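Local coordinates for protein putative 3-hydroxybutyryl-CoA dehydratase (Rhodopseudomonas palustris, PDB 3HIN) that probably acts as a lyase of the enoyl-CoA hydratase/isomerase family, interconverting enoyl-CoA and 3-hydroxyacyl-CoA thioesters, at residues L18-D21 with V26-I29; A61-G66 with D199-L204; A111-A116 with E123-A128; V98-Q103 with S155-R160; L141-G144 with F149-G152. All blocks are in the same frame, centred on the assembly; numbering follows the deposited sequence.

Contact 1: L18-D21 with V26-I29; sequences LVVD and VLTI
Asp-21 O takes the shortest direct hydrogen bond between the strands, 2.7 Å from Thr-28 N. The same oxygen also faces Leu-27 CA, 3.6 Å away, in a CA-H...O contact. In the return bond, Asp-21 N donates to Thr-28 O at 2.9 Å. Thr-28 O is also met by Val-20 CA at 3.2 Å, in a second CA-H...O contact. Asp-21 and Thr-28 thus form an antiparallel hydrogen-bonded pair. Val-20 and Ile-29 form the non-hydrogen-bonded pair next to it. Together they make a beta hairpin.

On the face of Asp-21 and Thr-28, a water bridges the strands. It donates to Val-19 O at 2.6 Å and is hydrogen-bonded to Thr-28 OG1 at 2.8 Å. The hydroxyl sits between the backbone N and the carbonyl carbon (chi1 71°), which keeps it close to the facing strand. On the other face the contact is apolar. Val-20 CG1 meets Leu-27 CD1 at 3.9 Å, the two side chains lying at a slant to each other. Leu-18 CD2 reaches Ile-29 CG2 more loosely, at 4.3 Å.

Strand 18-23 is an outermost strand of the six-stranded sheet within this chain. Strand 26-31 continues the sheet by bonding to strand 61-66. Helix 42-51 lies on the face of Leu-18, Val-20 and Ile-29. Leu-202 of helix 197-208 touches Val-26 and Thr-28 from the other side.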
# COMPACT_ATOMS: atom_id res chain seq x y z
N LEU A 18 10.12 -15.51 -29.21
CA LEU A 18 8.83 -16.15 -28.80
C LEU A 18 8.48 -17.06 -29.95
O LEU A 18 8.85 -16.75 -31.05
CB LEU A 18 7.69 -15.12 -28.64
CG LEU A 18 7.77 -14.18 -27.42
CD1 LEU A 18 6.54 -13.29 -27.39
CD2 LEU A 18 7.97 -14.92 -26.07
N VAL A 19 7.82 -18.18 -29.69
CA VAL A 19 7.25 -18.97 -30.74
C VAL A 19 5.77 -19.11 -30.49
O VAL A 19 5.35 -19.81 -29.55
CB VAL A 19 7.88 -20.37 -30.79
CG1 VAL A 19 6.95 -21.33 -31.65
CG2 VAL A 19 9.37 -20.29 -31.28
N VAL A 20 4.99 -18.49 -31.36
CA VAL A 20 3.56 -18.30 -31.19
C VAL A 20 2.77 -19.13 -32.20
O VAL A 20 2.93 -18.98 -33.43
CB VAL A 20 3.21 -16.82 -31.46
CG1 VAL A 20 1.73 -16.58 -31.26
CG2 VAL A 20 4.05 -15.87 -30.60
N ASP A 21 1.89 -19.99 -31.71
CA ASP A 21 1.02 -20.73 -32.65
C ASP A 21 -0.39 -20.63 -32.13
O ASP A 21 -0.63 -20.14 -31.05
CB ASP A 21 1.44 -22.20 -32.75
CG ASP A 21 1.07 -22.84 -34.08
OD1 ASP A 21 0.52 -22.16 -35.00
OD2 ASP A 21 1.32 -24.04 -34.20
N VAL A 26 -6.74 -22.18 -28.84
CA VAL A 26 -5.68 -21.90 -27.89
C VAL A 26 -4.47 -21.24 -28.56
O VAL A 26 -3.80 -21.82 -29.45
CB VAL A 26 -5.19 -23.18 -27.18
CG1 VAL A 26 -4.19 -22.83 -26.03
CG2 VAL A 26 -6.41 -23.92 -26.61
N LEU A 27 -4.20 -20.02 -28.13
CA LEU A 27 -3.00 -19.28 -28.53
C LEU A 27 -1.84 -19.80 -27.69
O LEU A 27 -1.85 -19.68 -26.46
CB LEU A 27 -3.20 -17.81 -28.29
CG LEU A 27 -2.07 -16.85 -28.73
CD1 LEU A 27 -2.02 -16.74 -30.25
CD2 LEU A 27 -2.20 -15.51 -28.05
N THR A 28 -0.88 -20.44 -28.34
CA THR A 28 0.24 -20.91 -27.58
C THR A 28 1.44 -20.02 -27.74
O THR A 28 1.76 -19.62 -28.88
CB THR A 28 0.59 -22.38 -27.91
OG1 THR A 28 1.18 -22.47 -29.21
CG2 THR A 28 -0.69 -23.25 -27.76
N ILE A 29 2.12 -19.76 -26.63
CA ILE A 29 3.19 -18.79 -26.59
C ILE A 29 4.46 -19.38 -25.97
O ILE A 29 4.58 -19.48 -24.75
CB ILE A 29 2.80 -17.57 -25.74
CG1 ILE A 29 1.63 -16.82 -26.36
CG2 ILE A 29 4.00 -16.62 -25.67
CD1 ILE A 29 1.11 -15.61 -25.47
O HOH W 1 3.85 -21.82 -29.06

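Contact 2: A61-G66 with D199-L204; sequences AVVIHG and DKALEL
Strand 61-66 and helix 199-204 come nearest at Val-63 and Ala-201, whose CA atoms are 6.4 Å apart, with no hydrogen bond between the two segments. The contact is carried by the two methyl branches of Val-63. CG1 points at the methyl of Ala-201, 3.8 Å from its CB. CG2 rests against the helix backbone, 3.5 Å from Ala-201 O. It also lies 4.2 Å from Leu-202 N. The first torsion of Val-63 turns CG1 anti to the backbone N (chi1 168°) and CG2 anti to the carbonyl carbon. Both branches therefore reach Ala-201, one at its methyl and one at its carbonyl. The small alanine lets the helix backbone come close to the strand.

This is helix-on-sheet packing within the crotonase fold. Helix 197-208 follows strand 190-192, an outermost strand of the six-stranded sheet, and lies across one face of that sheet. Ile-64 points away from the helix, to the opposite face. Farther from the strand, Lys-200 NZ and Glu-203 OE2 form a salt bridge of 3.0 Å along the helix. Ala-201 also touches Ile-110 and Ala-112 on the neighbouring strand. Leu-202 reaches Val-26 on the strand at the other side of 61-66.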
# COMPACT_ATOMS: atom_id res chain seq x y z
N ALA A 61 -8.27 -19.43 -24.97
CA ALA A 61 -7.28 -19.70 -23.96
C ALA A 61 -5.89 -19.43 -24.51
O ALA A 61 -5.67 -19.41 -25.73
CB ALA A 61 -7.38 -21.15 -23.46
N VAL A 62 -4.98 -19.19 -23.56
CA VAL A 62 -3.58 -18.94 -23.81
C VAL A 62 -2.77 -19.91 -22.97
O VAL A 62 -2.96 -19.96 -21.76
CB VAL A 62 -3.12 -17.51 -23.38
CG1 VAL A 62 -1.67 -17.33 -23.80
CG2 VAL A 62 -3.92 -16.46 -24.04
N VAL A 63 -1.88 -20.67 -23.61
CA VAL A 63 -0.86 -21.47 -22.89
C VAL A 63 0.50 -20.81 -23.10
O VAL A 63 0.93 -20.63 -24.25
CB VAL A 63 -0.81 -22.91 -23.43
CG1 VAL A 63 0.42 -23.64 -22.90
CG2 VAL A 63 -2.10 -23.64 -22.97
N ILE A 64 1.17 -20.44 -22.01
CA ILE A 64 2.53 -19.98 -22.08
C ILE A 64 3.49 -21.08 -21.63
O ILE A 64 3.28 -21.71 -20.60
CB ILE A 64 2.76 -18.82 -21.20
CG1 ILE A 64 1.84 -17.69 -21.56
CG2 ILE A 64 4.29 -18.36 -21.28
CD1 ILE A 64 1.93 -16.58 -20.52
N HIS A 65 4.52 -21.32 -22.40
CA HIS A 65 5.32 -22.51 -22.17
C HIS A 65 6.75 -22.25 -22.57
O HIS A 65 7.01 -21.26 -23.17
CB HIS A 65 4.74 -23.69 -22.95
CG HIS A 65 4.78 -23.53 -24.43
ND1 HIS A 65 5.58 -24.32 -25.25
CD2 HIS A 65 4.07 -22.74 -25.26
CE1 HIS A 65 5.41 -23.96 -26.50
NE2 HIS A 65 4.49 -23.02 -26.54
N GLY A 66 7.70 -23.10 -22.18
CA GLY A 66 9.11 -22.84 -22.53
C GLY A 66 9.64 -23.80 -23.59
O GLY A 66 9.29 -25.00 -23.64
N ASP A 199 1.43 -30.61 -22.78
CA ASP A 199 0.32 -31.47 -23.16
C ASP A 199 -0.83 -31.23 -22.19
O ASP A 199 -1.95 -30.96 -22.61
CB ASP A 199 0.78 -32.93 -23.15
CG ASP A 199 1.54 -33.32 -24.45
OD1 ASP A 199 1.48 -32.58 -25.47
OD2 ASP A 199 2.16 -34.41 -24.47
N LYS A 200 -0.55 -31.29 -20.89
CA LYS A 200 -1.61 -31.05 -19.90
C LYS A 200 -2.20 -29.63 -20.08
O LYS A 200 -3.42 -29.43 -20.10
CB LYS A 200 -1.12 -31.27 -18.46
CG LYS A 200 -2.23 -30.99 -17.42
CD LYS A 200 -3.37 -32.07 -17.55
CE LYS A 200 -4.27 -32.11 -16.32
NZ LYS A 200 -5.39 -33.09 -16.46
N ALA A 201 -1.32 -28.65 -20.24
CA ALA A 201 -1.76 -27.26 -20.27
C ALA A 201 -2.64 -27.10 -21.45
O ALA A 201 -3.63 -26.35 -21.38
CB ALA A 201 -0.56 -26.30 -20.36
N LEU A 202 -2.31 -27.79 -22.54
CA LEU A 202 -3.12 -27.68 -23.72
C LEU A 202 -4.47 -28.39 -23.56
O LEU A 202 -5.50 -27.90 -24.03
CB LEU A 202 -2.37 -28.16 -24.94
CG LEU A 202 -3.01 -27.83 -26.31
CD1 LEU A 202 -3.13 -26.34 -26.60
CD2 LEU A 202 -2.28 -28.52 -27.53
N GLU A 203 -4.53 -29.52 -22.89
CA GLU A 203 -5.88 -30.03 -22.64
C GLU A 203 -6.71 -29.13 -21.69
O GLU A 203 -7.91 -29.00 -21.87
CB GLU A 203 -5.87 -31.49 -22.19
CG GLU A 203 -5.45 -31.63 -20.77
CD GLU A 203 -6.21 -32.72 -20.01
OE1 GLU A 203 -6.11 -33.90 -20.44
OE2 GLU A 203 -6.83 -32.38 -18.95
N LEU A 204 -6.08 -28.50 -20.70
CA LEU A 204 -6.77 -27.49 -19.90
C LEU A 204 -7.24 -26.34 -20.75
O LEU A 204 -8.34 -25.86 -20.56
CB LEU A 204 -5.92 -26.98 -18.74
CG LEU A 204 -5.58 -28.06 -17.71
CD1 LEU A 204 -4.69 -27.48 -16.66
CD2 LEU A 204 -6.80 -28.56 -17.03

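Contact 3: A111-A116 with E123-A128; sequences AALKGA and ELACAA
A beta-alpha-beta crossover holds this contact: strand 109-113 leads through the short strand 116-118 into helix 120-127, and the chain returns as strand 130-134. The C-terminal part of the helix packs back on the first strand through small apolar groups. Ala-111 CB meets Ala-128 CB at 3.9 Å, methyl against methyl. The CA atoms of this pair are 6.1 Å apart, so the backbones come close here. Ala-128 CB also approaches the strand backbone, 4.2 Å from Ala-111 N. Two residues along the strand, on the same face, Leu-113 spans a wider separation. Its CG lies anti to the carbonyl carbon (chi1 -47°), and its CD2 branch then reaches Ala-125 CB at 3.9 Å. One long side chain and three alanine methyls thus fill the interface.

Strands 109-113 and 130-134 are parallel neighbours in the six-stranded sheet, and Ala-111 and Leu-113 bond to the latter through their backbones. The helix packs on strand 109-113, the strand that leads into it. Ala-128 N bonds to Ala-125 O at 3.2 Å. Both Ala-125 O and Ala-128 O accept from Arg-131 NH2. Leu-124 and Ala-127 touch Phe-99 and Ile-102 of helix 85-103. Glu-123 OE2 accepts from the backbone N of Gly-152 and of Gly-154.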
# COMPACT_ATOMS: atom_id res chain seq x y z
N ALA A 111 0.09 -21.57 -17.56
CA ALA A 111 1.55 -21.67 -17.73
C ALA A 111 2.00 -23.13 -17.54
O ALA A 111 1.65 -23.77 -16.54
CB ALA A 111 2.24 -20.76 -16.70
N ALA A 112 2.73 -23.66 -18.52
CA ALA A 112 3.25 -25.00 -18.46
C ALA A 112 4.64 -24.89 -17.89
O ALA A 112 5.50 -24.26 -18.52
CB ALA A 112 3.23 -25.64 -19.90
N LEU A 113 4.86 -25.41 -16.68
CA LEU A 113 6.15 -25.22 -16.00
C LEU A 113 7.08 -26.45 -16.06
O LEU A 113 6.64 -27.57 -15.88
CB LEU A 113 5.93 -24.76 -14.56
CG LEU A 113 4.92 -23.62 -14.39
CD1 LEU A 113 4.81 -23.34 -12.90
CD2 LEU A 113 5.34 -22.37 -15.13
N LYS A 114 8.34 -26.25 -16.38
CA LYS A 114 9.34 -27.34 -16.30
C LYS A 114 10.66 -26.69 -15.96
O LYS A 114 10.77 -25.50 -16.15
CB LYS A 114 9.47 -28.05 -17.67
CG LYS A 114 9.97 -27.14 -18.83
CD LYS A 114 9.79 -27.88 -20.16
CE LYS A 114 9.94 -26.90 -21.31
NZ LYS A 114 9.73 -27.52 -22.69
N GLY A 115 11.64 -27.46 -15.48
CA GLY A 115 13.00 -26.97 -15.27
C GLY A 115 12.94 -25.68 -14.47
O GLY A 115 12.12 -25.52 -13.60
N ALA A 116 13.78 -24.73 -14.80
CA ALA A 116 13.89 -23.51 -14.00
C ALA A 116 12.64 -22.60 -14.07
O ALA A 116 12.10 -22.33 -15.16
CB ALA A 116 15.21 -22.76 -14.37
N GLU A 123 7.66 -14.92 -11.37
CA GLU A 123 6.72 -13.79 -11.36
C GLU A 123 5.80 -13.87 -12.58
O GLU A 123 4.57 -13.72 -12.45
CB GLU A 123 7.49 -12.47 -11.32
CG GLU A 123 8.23 -12.30 -9.97
CD GLU A 123 9.02 -10.98 -9.86
OE1 GLU A 123 10.06 -10.90 -10.52
OE2 GLU A 123 8.61 -10.03 -9.14
N LEU A 124 6.38 -14.23 -13.72
CA LEU A 124 5.62 -14.52 -14.94
C LEU A 124 4.59 -15.64 -14.68
O LEU A 124 3.42 -15.50 -14.98
CB LEU A 124 6.61 -15.02 -15.98
CG LEU A 124 6.00 -15.37 -17.31
CD1 LEU A 124 5.10 -14.21 -17.59
CD2 LEU A 124 7.14 -15.37 -18.38
N ALA A 125 5.08 -16.75 -14.13
CA ALA A 125 4.23 -17.84 -13.79
C ALA A 125 3.14 -17.41 -12.85
O ALA A 125 2.01 -17.90 -12.96
CB ALA A 125 5.01 -18.99 -13.15
N CYS A 126 3.47 -16.53 -11.91
CA CYS A 126 2.45 -16.07 -10.94
C CYS A 126 1.30 -15.29 -11.56
O CYS A 126 0.18 -15.28 -11.00
CB CYS A 126 3.07 -15.25 -9.80
SG CYS A 126 3.93 -16.44 -8.72
N ALA A 127 1.59 -14.59 -12.67
CA ALA A 127 0.59 -13.77 -13.30
C ALA A 127 -0.45 -14.64 -13.97
O ALA A 127 -1.60 -14.19 -14.11
CB ALA A 127 1.23 -12.77 -14.30
N ALA A 128 -0.05 -15.87 -14.36
CA ALA A 128 -0.95 -16.81 -15.03
C ALA A 128 -2.05 -17.20 -14.06
O ALA A 128 -1.88 -17.09 -12.84
CB ALA A 128 -0.21 -18.01 -15.44

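Contact 4: V98-Q103 with S155-R160; sequences VFDKIQ and SVRLPR
Arg-157 reaches from helix 154-162 to Gln-103, Asp-100 and Phe-99 on helix 85-103, a side-chain bridge between two helices of the crotonase fold. The short axes are 13.4 Å apart at their closest, too far for the backbones to pack directly.

The direct hydrogen bonds centre on Gln-103 OE1. Arg-157 NH2 donates to it at 2.9 Å and lies in the plane of the amide carbonyl, with an N-H...O angle of 147°. Arg-157 NE adds a weak bond to the same oxygen at 3.2 Å. One amide oxygen thus takes two N-H groups from one edge of the guanidinium, whose plane is turned 83° from the amide. Both chains are stretched out. Gln-103 has CG anti to its N (chi1 -174°) and stays extended beyond it.

Water supplies the second polar link. It donates to Asp-100 OD2 at 2.7 Å and accepts from Arg-157 NH2 at 2.8 Å. The carboxylate and guanidinium are near each other but short of a salt bridge, with OD2 and NH2 4.1 Å apart. The salt-bridge partner of Asp-100 is Arg-97, through OD1.

Elsewhere Ile-102 and Lys-101 touch Leu-52, and Val-98 touches helix 42-51. Phe-99 adds van der Waals contact with the guanidinium. Its ring plane stands nearly perpendicular to that group, and its CB lies 3.8 Å from Arg-157 NH1.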
# COMPACT_ATOMS: atom_id res chain seq x y z
N VAL A 98 3.28 -5.40 -18.66
CA VAL A 98 3.26 -6.64 -19.42
C VAL A 98 2.44 -7.70 -18.63
O VAL A 98 1.57 -8.32 -19.16
CB VAL A 98 4.66 -7.23 -19.65
CG1 VAL A 98 4.51 -8.61 -20.33
CG2 VAL A 98 5.60 -6.26 -20.47
N PHE A 99 2.73 -7.89 -17.35
CA PHE A 99 2.03 -8.93 -16.58
C PHE A 99 0.56 -8.62 -16.35
O PHE A 99 -0.25 -9.54 -16.12
CB PHE A 99 2.74 -9.17 -15.25
CG PHE A 99 4.10 -9.81 -15.40
CD1 PHE A 99 4.38 -10.57 -16.54
CD2 PHE A 99 5.08 -9.67 -14.40
CE1 PHE A 99 5.66 -11.20 -16.71
CE2 PHE A 99 6.35 -10.29 -14.54
CZ PHE A 99 6.61 -11.08 -15.69
N ASP A 100 0.18 -7.34 -16.38
CA ASP A 100 -1.25 -7.02 -16.27
C ASP A 100 -1.98 -7.67 -17.45
O ASP A 100 -3.14 -8.07 -17.32
CB ASP A 100 -1.50 -5.50 -16.33
CG ASP A 100 -1.34 -4.81 -14.99
OD1 ASP A 100 -1.11 -3.60 -15.06
OD2 ASP A 100 -1.39 -5.41 -13.87
N LYS A 101 -1.35 -7.76 -18.63
CA LYS A 101 -2.06 -8.37 -19.78
C LYS A 101 -2.22 -9.89 -19.58
O LYS A 101 -3.00 -10.50 -20.25
CB LYS A 101 -1.26 -8.15 -21.07
CG LYS A 101 -0.96 -6.68 -21.32
CD LYS A 101 -2.20 -5.91 -21.58
CE LYS A 101 -1.93 -4.87 -22.71
NZ LYS A 101 -3.26 -4.37 -23.24
N ILE A 102 -1.44 -10.49 -18.70
CA ILE A 102 -1.68 -11.87 -18.33
C ILE A 102 -2.80 -11.96 -17.28
O ILE A 102 -3.82 -12.61 -17.49
CB ILE A 102 -0.43 -12.46 -17.71
CG1 ILE A 102 0.78 -12.23 -18.65
CG2 ILE A 102 -0.63 -13.96 -17.43
CD1 ILE A 102 2.04 -13.13 -18.30
N GLN A 103 -2.57 -11.33 -16.14
CA GLN A 103 -3.55 -11.34 -15.05
C GLN A 103 -4.96 -10.98 -15.52
O GLN A 103 -5.93 -11.67 -15.18
CB GLN A 103 -3.17 -10.30 -13.94
CG GLN A 103 -4.14 -10.41 -12.68
CD GLN A 103 -3.61 -9.62 -11.46
OE1 GLN A 103 -2.50 -9.11 -11.48
NE2 GLN A 103 -4.41 -9.54 -10.38
N SER A 155 5.91 -9.83 -5.20
CA SER A 155 5.57 -9.66 -3.77
C SER A 155 4.07 -9.53 -3.63
O SER A 155 3.56 -9.54 -2.54
CB SER A 155 6.23 -8.42 -3.17
OG SER A 155 6.03 -7.33 -4.06
N VAL A 156 3.36 -9.38 -4.73
CA VAL A 156 1.85 -9.23 -4.71
C VAL A 156 1.22 -10.57 -5.04
O VAL A 156 0.31 -11.02 -4.37
CB VAL A 156 1.36 -8.15 -5.70
CG1 VAL A 156 -0.18 -8.22 -5.95
CG2 VAL A 156 1.81 -6.80 -5.17
N ARG A 157 1.67 -11.20 -6.11
CA ARG A 157 0.99 -12.41 -6.60
C ARG A 157 1.40 -13.62 -5.83
O ARG A 157 0.59 -14.49 -5.55
CB ARG A 157 1.29 -12.64 -8.08
CG ARG A 157 0.74 -11.49 -8.90
CD ARG A 157 0.76 -11.93 -10.42
NE ARG A 157 0.19 -10.81 -11.17
CZ ARG A 157 0.91 -9.78 -11.66
NH1 ARG A 157 2.27 -9.75 -11.57
NH2 ARG A 157 0.27 -8.82 -12.28
N LEU A 158 2.67 -13.72 -5.50
CA LEU A 158 3.13 -14.98 -4.90
C LEU A 158 2.58 -15.22 -3.47
O LEU A 158 2.09 -16.33 -3.17
CB LEU A 158 4.64 -15.08 -4.90
CG LEU A 158 5.17 -16.43 -4.37
CD1 LEU A 158 4.73 -17.62 -5.19
CD2 LEU A 158 6.76 -16.48 -4.36
N PRO A 159 2.63 -14.22 -2.58
CA PRO A 159 2.09 -14.52 -1.28
C PRO A 159 0.65 -14.97 -1.38
O PRO A 159 0.19 -15.65 -0.50
CB PRO A 159 2.11 -13.16 -0.54
CG PRO A 159 3.15 -12.39 -1.17
CD PRO A 159 3.12 -12.83 -2.68
N ARG A 160 -0.08 -14.55 -2.41
CA ARG A 160 -1.50 -15.00 -2.50
C ARG A 160 -1.54 -16.50 -2.83
O ARG A 160 -2.51 -17.14 -2.56
CB ARG A 160 -2.31 -14.25 -3.53
CG ARG A 160 -2.61 -12.79 -3.11
CD ARG A 160 -2.97 -11.90 -4.36
NE ARG A 160 -3.67 -10.70 -3.94
CZ ARG A 160 -3.13 -9.67 -3.28
NH1 ARG A 160 -3.88 -8.61 -2.91
NH2 ARG A 160 -1.84 -9.65 -3.07
O HOH W 2 1.04 -6.26 -13.17

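Contact 5: L141-G144 with F149-G152; sequences LPEG and FVGG
Val-150 CG1 lies against the end of Glu-143, 3.7 Å from its OE2. The two residues belong to the long loop of the crotonase fold that joins strand 138-140 to helix 154-162. The chain doubles back here after a short 3-10 turn at Glu-143 and Gly-144. No hydrogen bond links the two segments, so they meet by packing alone. Val-150 CG1 also touches Leu-141 CD2, at 4.1 Å. This methyl is thus shared by a leucine branch and a carboxylate. Setting CG1 anti to the carbonyl carbon (chi1 -73°) turns it toward both.

Glu-143 reaches the valine by a bent path. Its first torsion is unusual (chi1 20°, close to eclipsed), and the chain bends again at chi2 (-92°). Its CB stays near the facing backbone, 4.5 Å from Phe-149 O. Hydratases of this family carry an active-site glutamate in this loop. Glu-143 sits where that residue would be expected, but such a role is only inferred here.

Leu-141 is further packed by Met-167 and Met-171 of helix 164-173 and by Leu-122 of helix 120-127. After Val-150, Gly-151 O is bonded to Ser-92 OG. Phe-149 turns away from the 141-144 segment. Its ring instead meets its neighbour in the chain, with Val-150 CG2 4.1 Å above one face and offset toward the rim.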
# COMPACT_ATOMS: atom_id res chain seq x y z
N LEU A 141 13.64 -17.73 -5.65
CA LEU A 141 13.85 -16.30 -5.79
C LEU A 141 15.28 -15.97 -5.37
O LEU A 141 15.51 -15.54 -4.24
CB LEU A 141 12.87 -15.55 -4.92
CG LEU A 141 11.45 -15.76 -5.37
CD1 LEU A 141 10.59 -15.34 -4.17
CD2 LEU A 141 11.08 -14.99 -6.62
N PRO A 142 16.25 -16.15 -6.28
CA PRO A 142 17.68 -15.99 -5.95
C PRO A 142 18.13 -14.54 -5.82
O PRO A 142 19.27 -14.28 -5.50
CB PRO A 142 18.37 -16.60 -7.17
CG PRO A 142 17.49 -16.09 -8.27
CD PRO A 142 16.10 -16.52 -7.70
N GLU A 143 17.23 -13.61 -6.07
CA GLU A 143 17.57 -12.17 -6.16
C GLU A 143 18.18 -11.58 -4.90
O GLU A 143 19.10 -10.72 -4.99
CB GLU A 143 16.33 -11.30 -6.54
CG GLU A 143 14.96 -11.92 -6.31
CD GLU A 143 14.46 -12.64 -7.55
OE1 GLU A 143 14.94 -13.76 -7.80
OE2 GLU A 143 13.66 -12.07 -8.33
N GLY A 144 17.61 -11.97 -3.76
CA GLY A 144 18.08 -11.55 -2.45
C GLY A 144 19.56 -11.78 -2.23
O GLY A 144 20.21 -11.00 -1.55
N PHE A 149 15.41 -6.85 -4.28
CA PHE A 149 13.99 -7.26 -4.08
C PHE A 149 13.38 -7.62 -5.45
O PHE A 149 14.05 -7.43 -6.47
CB PHE A 149 13.24 -6.07 -3.45
CG PHE A 149 11.93 -6.40 -2.81
CD1 PHE A 149 11.85 -7.31 -1.75
CD2 PHE A 149 10.78 -5.78 -3.21
CE1 PHE A 149 10.59 -7.62 -1.12
CE2 PHE A 149 9.53 -6.04 -2.58
CZ PHE A 149 9.46 -6.98 -1.55
N VAL A 150 12.19 -8.18 -5.50
CA VAL A 150 11.47 -8.51 -6.76
C VAL A 150 10.85 -7.23 -7.32
O VAL A 150 10.47 -6.34 -6.54
CB VAL A 150 10.34 -9.54 -6.52
CG1 VAL A 150 10.88 -10.91 -6.25
CG2 VAL A 150 9.42 -9.14 -5.32
N GLY A 151 10.75 -7.10 -8.65
CA GLY A 151 10.18 -5.92 -9.28
C GLY A 151 9.18 -6.25 -10.34
O GLY A 151 8.86 -5.38 -11.16
N GLY A 152 8.71 -7.51 -10.33
CA GLY A 152 7.86 -8.03 -11.38
C GLY A 152 6.51 -8.51 -10.88
O GLY A 152 5.86 -9.40 -11.50

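In the fold
Contacts 1, 2 and 3 share the six-stranded sheet. Ile-29 N meets Val-63 O at 2.8 Å between contacts 1 and 2. Ile-64 O meets Ala-112 N at 2.9 Å between contacts 2 and 3. Contact 4 packs on contact 3, with Ala-127 CA 3.4 Å from Arg-157 CD. Contact 5 is nested in the loop that contact 4 closes, and its centre is about 27 Å from that of contact 1. Contacts 3 and 5 meet at Glu-123. Glu-123 OE1 is 4.4 Å from Glu-143 OE2. Such a glutamate pair is consistent with a hydratase active site.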